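Local coordinates for protein thioredoxin reductase (Clostridium acetobutylicum ATCC 824, PDB 6GNA) that binds FAD and probably passes electrons from ferredoxin, through its flavin and a redox-active disulfide, to thioredoxin without using a pyridine nucleotide, at residues Y88-E92 against Y93-M97; T117-K121 against G122-F126; K125-G128 against R129-Y133; L233-D237 against G238-V242. All blocks are in the same frame, centred on the assembly; numbering follows the deposited sequence. Where two conformers were deposited one is given.

Interaction 1 (Y88-E92 against Y93-M97)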
loop_
_atom_site.group_PDB
_atom_site.type_symbol
_atom_site.label_atom_id
_atom_site.label_comp_id
_atom_site.label_asym_id
_atom_site.label_seq_id
_atom_site.Cartn_x
_atom_site.Cartn_y
_atom_site.Cartn_z
ATOM N N TYR A 88 -11.173 15.624 -17.790
ATOM C CA TYR A 88 -10.824 17.031 -17.884
ATOM C C TYR A 88 -11.005 17.620 -16.507
ATOM O O TYR A 88 -12.129 17.666 -15.990
ATOM C CB TYR A 88 -11.702 17.750 -18.899
ATOM C CG TYR A 88 -11.503 17.237 -20.289
ATOM C CD1 TYR A 88 -10.284 17.378 -20.931
ATOM C CD2 TYR A 88 -12.534 16.607 -20.962
ATOM C CE1 TYR A 88 -10.096 16.904 -22.206
ATOM C CE2 TYR A 88 -12.360 16.139 -22.234
ATOM C CZ TYR A 88 -11.139 16.285 -22.853
ATOM O OH TYR A 88 -10.963 15.815 -24.132
ATOM N N ALA A 89 -9.891 18.048 -15.913
ATOM C CA ALA A 89 -9.922 18.707 -14.620
ATOM C C ALA A 89 -10.485 20.097 -14.830
ATOM O O ALA A 89 -9.809 20.973 -15.375
ATOM C CB ALA A 89 -8.508 18.771 -14.051
ATOM N N MET A 90 -11.738 20.297 -14.436
ATOM C CA MET A 90 -12.359 21.597 -14.608
ATOM C C MET A 90 -12.030 22.541 -13.467
ATOM O O MET A 90 -12.353 23.728 -13.556
ATOM C CB MET A 90 -13.876 21.445 -14.730
ATOM C CG MET A 90 -14.312 20.577 -15.901
ATOM S SD MET A 90 -13.532 21.015 -17.468
ATOM C CE MET A 90 -14.388 19.902 -18.571
ATOM N N GLY A 91 -11.397 22.039 -12.410
ATOM C CA GLY A 91 -10.993 22.862 -11.293
ATOM C C GLY A 91 -11.509 22.305 -9.986
ATOM O O GLY A 91 -10.725 21.904 -9.119
ATOM N N GLU A 92 -12.833 22.283 -9.835
ATOM C CA GLU A 92 -13.469 21.688 -8.672
ATOM C C GLU A 92 -14.160 20.365 -8.971
ATOM O O GLU A 92 -14.650 19.724 -8.039
ATOM C CB GLU A 92 -14.484 22.658 -8.043
ATOM C CG GLU A 92 -13.906 23.546 -6.937
ATOM C CD GLU A 92 -13.114 24.716 -7.480
ATOM O OE1 GLU A 92 -12.613 24.606 -8.613
ATOM O OE2 GLU A 92 -12.994 25.741 -6.771
ATOM N N TYR A 93 -14.221 19.943 -10.233
ATOM C CA TYR A 93 -14.779 18.643 -10.588
ATOM C C TYR A 93 -14.092 18.145 -11.849
ATOM O O TYR A 93 -13.190 18.787 -12.398
ATOM C CB TYR A 93 -16.282 18.707 -10.860
ATOM C CG TYR A 93 -16.622 19.530 -12.085
ATOM C CD1 TYR A 93 -16.564 20.922 -12.049
ATOM C CD2 TYR A 93 -17.002 18.922 -13.277
ATOM C CE1 TYR A 93 -16.874 21.680 -13.163
ATOM C CE2 TYR A 93 -17.316 19.673 -14.392
ATOM C CZ TYR A 93 -17.251 21.050 -14.329
ATOM O OH TYR A 93 -17.562 21.788 -15.446
ATOM N N PHE A 94 -14.557 17.002 -12.328
ATOM C CA PHE A 94 -13.958 16.367 -13.486
ATOM C C PHE A 94 -15.056 15.962 -14.447
ATOM O O PHE A 94 -16.062 15.379 -14.035
ATOM C CB PHE A 94 -13.141 15.153 -13.056
ATOM C CG PHE A 94 -12.033 15.497 -12.095
ATOM C CD1 PHE A 94 -12.274 15.578 -10.738
ATOM C CD2 PHE A 94 -10.759 15.765 -12.567
ATOM C CE1 PHE A 94 -11.254 15.911 -9.862
ATOM C CE2 PHE A 94 -9.738 16.112 -11.692
ATOM C CZ PHE A 94 -9.988 16.172 -10.347
ATOM N N SER A 95 -14.856 16.284 -15.717
ATOM C CA SER A 95 -15.703 15.795 -16.789
ATOM C C SER A 95 -15.049 14.548 -17.368
ATOM O O SER A 95 -13.875 14.569 -17.746
ATOM C CB SER A 95 -15.827 16.874 -17.859
ATOM O OG SER A 95 -16.806 16.540 -18.819
ATOM N N ILE A 96 -15.809 13.466 -17.437
ATOM C CA ILE A 96 -15.273 12.150 -17.772
ATOM C C ILE A 96 -15.927 11.699 -19.065
ATOM O O ILE A 96 -17.130 11.405 -19.086
ATOM C CB ILE A 96 -15.516 11.141 -16.651
ATOM C CG1 ILE A 96 -14.814 11.611 -15.378
ATOM C CG2 ILE A 96 -15.015 9.753 -17.065
ATOM C CD1 ILE A 96 -15.154 10.801 -14.157
ATOM N N MET A 97 -15.137 11.620 -20.136
ATOM C CA MET A 97 -15.616 11.227 -21.456
ATOM C C MET A 97 -15.284 9.765 -21.671
ATOM O O MET A 97 -14.134 9.355 -21.488
ATOM C CB MET A 97 -14.904 12.015 -22.557
ATOM C CG MET A 97 -14.883 13.499 -22.387
ATOM S SD MET A 97 -16.527 14.181 -22.482
ATOM C CE MET A 97 -16.565 14.935 -20.883
HETATM O O HOH W 1 -10.291 19.522 -11.699
#
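Met90 and Tyr93 meet through two different first torsions. In Met90, CG stands opposite the carbonyl carbon (chi1 -60°) and the chain bends at chi2; in Tyr93, CG sits between the backbone N and the carbonyl carbon (chi1 66°). The phenol ring is brought against the Met90 CB and CG methylenes, and CB lies over one ring face, 3.6 Å from the Tyr93 ring centroid, a CH-pi contact. Met90 CG also touches Tyr93 CZ at 3.4 Å, while the sulfur approaches more obliquely in a Met-aromatic contact.

The backbone beneath is the closing end of a beta hairpin. Tyr88 and Ser95 form an antiparallel hydrogen-bonded pair: Tyr88 N to Ser95 O is 2.9 Å, and Ser95 N returns a bond to Tyr88 O. At the loop, Met90 N donates to Tyr93 O over 2.9 Å. A water accepts from Gly91 N and donates to that same Tyr93 O, a second grip on this carbonyl. Gly91 has a positive phi of 127°, backbone angles at which a CB would be jammed against the preceding carbonyl O.

The residues alternate between the two faces. Tyr88 lies across Met97 at about a right angle, with CE2 3.7 Å from Met97 CG, whereas Ala89 CB rests 3.8 Å from Phe94 CE2 on the other face.

Strand 84-89 is outermost within the chain in a four-stranded sheet; strand 94-98 lies between it and strand 102-105, with backbone hydrogen bonds pairing Phe94 with Ala105 and Ile96 with Tyr103, and Ile250 touches both Ala89 and Phe94.

Interaction 2 (T117-K121 against G122-F126)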
loop_
_atom_site.group_PDB
_atom_site.type_symbol
_atom_site.label_atom_id
_atom_site.label_comp_id
_atom_site.label_asym_id
_atom_site.label_seq_id
_atom_site.Cartn_x
_atom_site.Cartn_y
_atom_site.Cartn_z
ATOM N N THR A 117 3.231 -2.939 -23.274
ATOM C CA THR A 117 3.732 -2.853 -24.638
ATOM C C THR A 117 4.344 -1.482 -24.898
ATOM O O THR A 117 3.898 -0.461 -24.367
ATOM C CB THR A 117 2.619 -3.122 -25.656
ATOM O OG1 THR A 117 1.596 -2.124 -25.545
ATOM C CG2 THR A 117 2.021 -4.500 -25.453
ATOM N N LYS A 118 5.377 -1.469 -25.723
ATOM C CA LYS A 118 6.071 -0.235 -26.043
ATOM C C LYS A 118 5.328 0.509 -27.145
ATOM O O LYS A 118 4.541 -0.086 -27.884
ATOM C CB LYS A 118 7.488 -0.547 -26.514
ATOM N N PRO A 119 5.549 1.816 -27.271
ATOM C CA PRO A 119 4.980 2.544 -28.409
ATOM C C PRO A 119 5.648 2.151 -29.712
ATOM O O PRO A 119 6.791 1.685 -29.741
ATOM C CB PRO A 119 5.248 4.016 -28.070
ATOM C CG PRO A 119 6.377 3.995 -27.108
ATOM C CD PRO A 119 6.286 2.704 -26.354
ATOM N N LEU A 120 4.908 2.331 -30.805
ATOM C CA LEU A 120 5.447 2.074 -32.130
ATOM C C LEU A 120 6.436 3.165 -32.512
ATOM O O LEU A 120 6.335 4.309 -32.067
ATOM C CB LEU A 120 4.326 2.084 -33.164
ATOM C CG LEU A 120 3.221 1.045 -33.035
ATOM C CD1 LEU A 120 2.172 1.313 -34.112
ATOM C CD2 LEU A 120 3.810 -0.345 -33.176
ATOM N N LYS A 121 7.400 2.804 -33.349
ATOM C CA LYS A 121 8.308 3.803 -33.888
ATOM C C LYS A 121 7.505 4.824 -34.685
ATOM O O LYS A 121 6.659 4.459 -35.509
ATOM C CB LYS A 121 9.353 3.132 -34.778
ATOM C CG LYS A 121 10.448 4.070 -35.265
ATOM C CD LYS A 121 11.491 3.335 -36.099
ATOM C CE LYS A 121 12.615 4.275 -36.527
ATOM N NZ LYS A 121 13.630 3.606 -37.392
ATOM N N GLY A 122 7.763 6.109 -34.429
ATOM C CA GLY A 122 7.019 7.190 -35.041
ATOM C C GLY A 122 5.771 7.598 -34.288
ATOM O O GLY A 122 5.188 8.643 -34.598
ATOM N N GLU A 123 5.343 6.800 -33.310
ATOM C CA GLU A 123 4.131 7.109 -32.561
ATOM C C GLU A 123 4.256 8.441 -31.825
ATOM O O GLU A 123 3.395 9.317 -31.959
ATOM C CB GLU A 123 3.853 5.973 -31.578
ATOM C CG GLU A 123 2.520 6.064 -30.851
ATOM C CD GLU A 123 2.323 4.917 -29.878
ATOM O OE1 GLU A 123 2.034 5.174 -28.685
ATOM O OE2 GLU A 123 2.483 3.757 -30.303
ATOM N N ASP A 124 5.314 8.611 -31.029
ATOM C CA ASP A 124 5.500 9.879 -30.330
ATOM C C ASP A 124 5.777 11.014 -31.307
ATOM O O ASP A 124 5.280 12.133 -31.126
ATOM C CB ASP A 124 6.647 9.766 -29.322
ATOM C CG ASP A 124 6.229 9.080 -28.035
ATOM O OD1 ASP A 124 5.082 9.291 -27.592
ATOM O OD2 ASP A 124 7.052 8.333 -27.465
ATOM N N LYS A 125 6.564 10.744 -32.352
ATOM C CA LYS A 125 6.952 11.793 -33.290
ATOM C C LYS A 125 5.736 12.443 -33.948
ATOM O O LYS A 125 5.708 13.660 -34.142
ATOM C CB LYS A 125 7.907 11.214 -34.338
ATOM C CG LYS A 125 8.230 12.130 -35.518
ATOM C CD LYS A 125 9.046 11.395 -36.580
ATOM C CE LYS A 125 10.461 11.073 -36.108
ATOM N NZ LYS A 125 11.226 10.262 -37.099
ATOM N N PHE A 126 4.714 11.657 -34.291
ATOM C CA PHE A 126 3.574 12.187 -35.031
ATOM C C PHE A 126 2.346 12.391 -34.153
ATOM O O PHE A 126 1.248 12.596 -34.674
ATOM C CB PHE A 126 3.247 11.308 -36.238
ATOM C CG PHE A 126 4.281 11.372 -37.319
ATOM C CD1 PHE A 126 4.299 12.432 -38.208
ATOM C CD2 PHE A 126 5.243 10.389 -37.440
ATOM C CE1 PHE A 126 5.262 12.509 -39.197
ATOM C CE2 PHE A 126 6.207 10.454 -38.423
ATOM C CZ PHE A 126 6.215 11.518 -39.308
HETATM O O HOH W 2 1.885 0.987 -29.497
HETATM O O HOH W 3 7.339 6.425 -30.590
#
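Glu123 reaches back to the backbone of Leu120, so that residues three apart bond to each other twice. Leu120 N donates to Glu123 OE2 at 2.9 Å, with an N-H...O angle of 161°, and Glu123 N donates to Leu120 O at 3.0 Å. Neither bond lies in the plane of its acceptor: Leu120 N meets OE2 from above the carboxylate, and Glu123 N stands above the carbonyl plane of Leu120. The carboxylate gets there on a fully extended side chain, with CG opposite the backbone N (chi1 -172°).

Each acceptor has further company. Glu123 OE2 also accepts from a water at 2.9 Å, which bridges to Lys118 O over a longer 3.3 Å. Leu120 O receives a second water at 2.8 Å, and this water accepts from Asp124 N, tying the carbonyl to the next turn of chain. OE1 is taken up by the hydroxyl of Tyr133, so both carboxylate oxygens of this buried glutamate have hydrogen-bond partners.

Pro119 packs against the same carboxylate, its CB 3.5 Å from Glu123 OE1. Leu120 to Glu123 form a type II beta turn with Gly122 in the third position, at a phi of 88° where a CB would clash with Lys121 O. Residues 123-125 then take helical angles, and Phe126 N bonds to Gly122 O.

The whole bend belongs to the connection between strands 108-110 and 131-132. Strand 193-198 backs it: Leu120, Glu123 and Phe126 touch Ile196, and Lys121 bonds to Ile196 through its backbone.

Interaction 3 (K125-G128 against R129-Y133)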
loop_
_atom_site.group_PDB
_atom_site.type_symbol
_atom_site.label_atom_id
_atom_site.label_comp_id
_atom_site.label_asym_id
_atom_site.label_seq_id
_atom_site.Cartn_x
_atom_site.Cartn_y
_atom_site.Cartn_z
ATOM N N LYS A 125 6.564 10.744 -32.352
ATOM C CA LYS A 125 6.952 11.793 -33.290
ATOM C C LYS A 125 5.736 12.443 -33.948
ATOM O O LYS A 125 5.708 13.660 -34.142
ATOM C CB LYS A 125 7.907 11.214 -34.338
ATOM C CG LYS A 125 8.230 12.130 -35.518
ATOM C CD LYS A 125 9.046 11.395 -36.580
ATOM C CE LYS A 125 10.461 11.073 -36.108
ATOM N NZ LYS A 125 11.226 10.262 -37.099
ATOM N N PHE A 126 4.714 11.657 -34.291
ATOM C CA PHE A 126 3.574 12.187 -35.031
ATOM C C PHE A 126 2.346 12.391 -34.153
ATOM O O PHE A 126 1.248 12.596 -34.674
ATOM C CB PHE A 126 3.247 11.308 -36.238
ATOM C CG PHE A 126 4.281 11.372 -37.319
ATOM C CD1 PHE A 126 4.299 12.432 -38.208
ATOM C CD2 PHE A 126 5.243 10.389 -37.440
ATOM C CE1 PHE A 126 5.262 12.509 -39.197
ATOM C CE2 PHE A 126 6.207 10.454 -38.423
ATOM C CZ PHE A 126 6.215 11.518 -39.308
ATOM N N LEU A 127 2.509 12.369 -32.837
ATOM C CA LEU A 127 1.370 12.567 -31.955
ATOM C C LEU A 127 0.821 13.970 -32.174
ATOM O O LEU A 127 1.560 14.954 -32.106
ATOM C CB LEU A 127 1.803 12.385 -30.502
ATOM C CG LEU A 127 0.693 12.484 -29.457
ATOM C CD1 LEU A 127 -0.396 11.446 -29.713
ATOM C CD2 LEU A 127 1.277 12.324 -28.058
ATOM N N GLY A 128 -0.472 14.062 -32.465
ATOM C CA GLY A 128 -1.056 15.344 -32.794
ATOM C C GLY A 128 -0.848 15.772 -34.226
ATOM O O GLY A 128 -1.361 16.828 -34.620
ATOM N N ARG A 129 -0.118 14.988 -35.021
ATOM C CA ARG A 129 0.068 15.223 -36.445
ATOM C C ARG A 129 -0.289 13.975 -37.243
ATOM O O ARG A 129 0.368 13.636 -38.233
ATOM C CB ARG A 129 1.498 15.662 -36.742
ATOM C CG ARG A 129 1.955 16.846 -35.920
ATOM C CD ARG A 129 3.316 17.327 -36.375
ATOM N NE ARG A 129 3.659 18.602 -35.753
ATOM C CZ ARG A 129 4.260 18.725 -34.574
ATOM N NH1 ARG A 129 4.599 17.648 -33.874
ATOM N NH2 ARG A 129 4.526 19.931 -34.093
ATOM N N GLY A 130 -1.344 13.281 -36.821
ATOM C CA GLY A 130 -1.822 12.079 -37.477
ATOM C C GLY A 130 -1.911 10.867 -36.575
ATOM O O GLY A 130 -2.622 9.914 -36.913
ATOM N N VAL A 131 -1.214 10.865 -35.443
ATOM C CA VAL A 131 -1.294 9.780 -34.463
ATOM C C VAL A 131 -2.146 10.242 -33.296
ATOM O O VAL A 131 -1.984 11.360 -32.791
ATOM C CB VAL A 131 0.109 9.357 -33.982
ATOM C CG1 VAL A 131 0.019 8.377 -32.781
ATOM C CG2 VAL A 131 0.899 8.757 -35.137
ATOM N N GLY A 132 -3.019 9.358 -32.823
ATOM C CA GLY A 132 -3.784 9.628 -31.623
ATOM C C GLY A 132 -4.136 8.343 -30.904
ATOM O O GLY A 132 -3.903 7.239 -31.403
ATOM N N TYR A 133 -4.720 8.510 -29.717
ATOM C CA TYR A 133 -5.077 7.403 -28.842
ATOM C C TYR A 133 -6.580 7.214 -28.697
ATOM O O TYR A 133 -7.017 6.353 -27.914
ATOM C CB TYR A 133 -4.433 7.628 -27.471
ATOM C CG TYR A 133 -2.930 7.639 -27.561
ATOM C CD1 TYR A 133 -2.235 6.476 -27.887
ATOM C CD2 TYR A 133 -2.207 8.799 -27.350
ATOM C CE1 TYR A 133 -0.849 6.472 -27.982
ATOM C CE2 TYR A 133 -0.817 8.805 -27.446
ATOM C CZ TYR A 133 -0.148 7.634 -27.752
ATOM O OH TYR A 133 1.231 7.645 -27.850
#
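Arg129 N closes a type II beta turn by donating to Phe126 O at 2.8 Å. Gly128 occupies the third position of the turn with a positive phi of 82°, where a CB would be jammed against the carbonyl before it. The arginine chain runs extended from CG to NE, and its first methylenes lie along the turn, CG 3.4 Å from Gly128 C; the guanidinium NH1 comes no nearer than 4.1 Å to Lys125 O, which lies at its edge.

Gly130 continues the bend, again with a positive phi, and turns the chain so that Val131 N also points at Phe126 O, bonding over 3.1 Å. The two amides grip that oxygen from opposite faces of the carbonyl plane. Val131 then gives its own O to Gly128 N at 3.1 Å, this time in the carbonyl plane. Val131 N and O thus bond to the residues before and after Leu127, which makes a single bridge. On the side-chain level, Val131 CG2 sits 3.6 Å from Phe126 CB.

Past Gly132, Tyr133 presents CE2 to Leu127 CD1 at 3.5 Å, the two side chains crossing at about a right angle. Leucine reaches the ring because CG stands opposite the backbone N (chi1 -177°), and the same methyl touches Val131 O.

Strand 131-132 forms one end, within the chain, of a five-stranded parallel sheet, where Gly130 and Gly132 bond to Val217 and Gly132 also to Val219 of strand 216-220. Val202 and Ile196 cover Phe126 and Val131, while Gln228 of helix 226-229 touches both Leu127 and Tyr133.

Interaction 4 (L233-D237 against G238-V242)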
loop_
_atom_site.group_PDB
_atom_site.type_symbol
_atom_site.label_atom_id
_atom_site.label_comp_id
_atom_site.label_asym_id
_atom_site.label_seq_id
_atom_site.Cartn_x
_atom_site.Cartn_y
_atom_site.Cartn_z
ATOM N N LEU A 233 -1.837 16.327 -16.255
ATOM C CA LEU A 233 -1.390 15.437 -15.199
ATOM C C LEU A 233 0.129 15.307 -15.242
ATOM O O LEU A 233 0.723 15.170 -16.314
ATOM C CB LEU A 233 -2.034 14.065 -15.397
ATOM C CG LEU A 233 -1.700 13.008 -14.349
ATOM C CD1 LEU A 233 -2.285 13.353 -13.003
ATOM C CD2 LEU A 233 -2.253 11.667 -14.803
ATOM N N TYR A 234 0.749 15.320 -14.063
ATOM C CA TYR A 234 2.199 15.213 -13.950
ATOM C C TYR A 234 2.625 13.743 -13.907
ATOM O O TYR A 234 2.234 12.987 -13.005
ATOM C CB TYR A 234 2.694 15.946 -12.702
ATOM C CG TYR A 234 4.165 15.757 -12.454
ATOM C CD1 TYR A 234 5.107 16.165 -13.385
ATOM C CD2 TYR A 234 4.608 15.137 -11.289
ATOM C CE1 TYR A 234 6.459 15.999 -13.155
ATOM C CE2 TYR A 234 5.956 14.989 -11.038
ATOM C CZ TYR A 234 6.867 15.374 -11.978
ATOM O OH TYR A 234 8.213 15.215 -11.727
ATOM N N VAL A 235 3.408 13.349 -14.904
ATOM C CA VAL A 235 3.894 11.997 -15.109
ATOM C C VAL A 235 5.393 12.108 -15.296
ATOM O O VAL A 235 5.882 13.081 -15.883
ATOM C CB VAL A 235 3.235 11.379 -16.362
ATOM C CG1 VAL A 235 3.744 9.978 -16.641
ATOM C CG2 VAL A 235 1.731 11.366 -16.224
ATOM N N GLU A 236 6.125 11.137 -14.791
ATOM C CA GLU A 236 7.554 11.063 -15.017
ATOM C C GLU A 236 7.906 9.600 -15.228
ATOM O O GLU A 236 7.518 8.743 -14.430
ATOM C CB GLU A 236 8.315 11.647 -13.822
ATOM C CG GLU A 236 9.817 11.527 -13.915
ATOM C CD GLU A 236 10.524 12.187 -12.736
ATOM O OE1 GLU A 236 11.519 12.903 -12.968
ATOM O OE2 GLU A 236 10.066 11.999 -11.589
ATOM N N ASP A 237 8.604 9.317 -16.326
ATOM C CA ASP A 237 9.021 7.957 -16.650
ATOM C C ASP A 237 7.814 7.050 -16.883
ATOM O O ASP A 237 7.858 5.856 -16.591
ATOM C CB ASP A 237 9.948 7.384 -15.571
ATOM C CG ASP A 237 11.183 8.237 -15.347
ATOM O OD1 ASP A 237 11.611 8.926 -16.300
ATOM O OD2 ASP A 237 11.726 8.216 -14.219
ATOM N N GLY A 238 6.732 7.614 -17.420
ATOM C CA GLY A 238 5.507 6.871 -17.630
ATOM C C GLY A 238 4.732 6.550 -16.374
ATOM O O GLY A 238 3.713 5.847 -16.457
ATOM N N HIS A 239 5.174 7.022 -15.211
ATOM C CA HIS A 239 4.508 6.745 -13.944
ATOM C C HIS A 239 3.839 8.014 -13.462
ATOM O O HIS A 239 4.436 9.096 -13.521
ATOM C CB HIS A 239 5.490 6.339 -12.838
ATOM C CG HIS A 239 6.489 5.309 -13.247
ATOM N ND1 HIS A 239 6.130 4.063 -13.712
ATOM C CD2 HIS A 239 7.842 5.327 -13.224
ATOM C CE1 HIS A 239 7.220 3.365 -13.977
ATOM N NE2 HIS A 239 8.272 4.108 -13.687
ATOM N N ILE A 240 2.572 7.901 -13.047
ATOM C CA ILE A 240 1.892 9.028 -12.415
ATOM C C ILE A 240 2.505 9.256 -11.043
ATOM O O ILE A 240 2.560 8.346 -10.212
ATOM C CB ILE A 240 0.382 8.767 -12.297
ATOM C CG1 ILE A 240 -0.251 8.478 -13.669
ATOM C CG2 ILE A 240 -0.298 9.943 -11.599
ATOM C CD1 ILE A 240 -1.702 7.991 -13.600
ATOM N N LYS A 241 2.959 10.478 -10.790
ATOM C CA LYS A 241 3.633 10.788 -9.542
ATOM C C LYS A 241 2.621 11.170 -8.468
ATOM O O LYS A 241 1.778 12.048 -8.677
ATOM C CB LYS A 241 4.644 11.895 -9.778
ATOM C CG LYS A 241 5.817 11.425 -10.628
ATOM C CD LYS A 241 6.716 10.491 -9.831
ATOM C CE LYS A 241 7.883 9.980 -10.658
ATOM N NZ LYS A 241 8.752 9.027 -9.914
ATOM N N VAL A 242 2.680 10.470 -7.334
ATOM C CA VAL A 242 1.777 10.705 -6.217
ATOM C C VAL A 242 2.574 10.879 -4.933
ATOM O O VAL A 242 3.726 10.448 -4.811
ATOM C CB VAL A 242 0.727 9.590 -6.021
ATOM C CG1 VAL A 242 -0.170 9.454 -7.249
ATOM C CG2 VAL A 242 1.386 8.243 -5.701
HETATM O O HOH W 4 0.912 13.689 -10.575
HETATM O O HOH W 5 10.168 7.571 -12.052
#
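Glu236 and His239 close a tight beta hairpin through a type I' turn, exchanging two backbone bonds: Glu236 N to His239 O at 2.9 Å, and His239 N to Glu236 O at 3.0 Å. The turn residues Asp237 and Gly238 both have positive phi, as this turn type requires. Further from the turn, Lys241 N reaches Tyr234 O in a weak bond of 3.4 Å, and a water lies between Tyr234 O and Lys241 O.

Charges meet on one side of the hairpin. Lys241 bends at chi2 (-72°) and brings NZ to 3.7 Å from Glu236 OE2, a long salt bridge; a water links the same NZ to Asp237 OD2, so both carboxylates are associated with one ammonium group.

Apolar contacts lie beside this polar set. Lys241 CB and CG lie obliquely against the Tyr234 ring, CB 3.6 Å from CD2. On the other face, Val235 and Ile240 pair, and Leu110 and Pro226 touch both Leu233 and Ile240. The Leu233 and Ile240 side chains cross at about a right angle, with Leu233 CD2 3.9 Å from Ile240 CD1.

How the interactions relate
Interactions 2 and 3 are consecutive pieces of one connection: they share Lys125 and Phe126, their centres lie 9 Å apart, and a probable hydrogen bond of 2.7 Å joins Glu123 OE1 to Tyr133 OH. Together they lead the chain toward the disulfide Cys134-Cys137, probably the redox-active pair. Interactions 1 and 4 are separate hairpins, with nearest atoms about 7 Å apart; Ile250, against interaction 1, and Asn249, bonded to Tyr234 of interaction 4, are adjacent in sequence, so one loop contacts both hairpins. Interaction 4 is about 18 Å from interaction 2, centre to centre. Side chains of Met97, Tyr133 and Ile240 lie about 10 Å from a bound FAD, too far for direct contact.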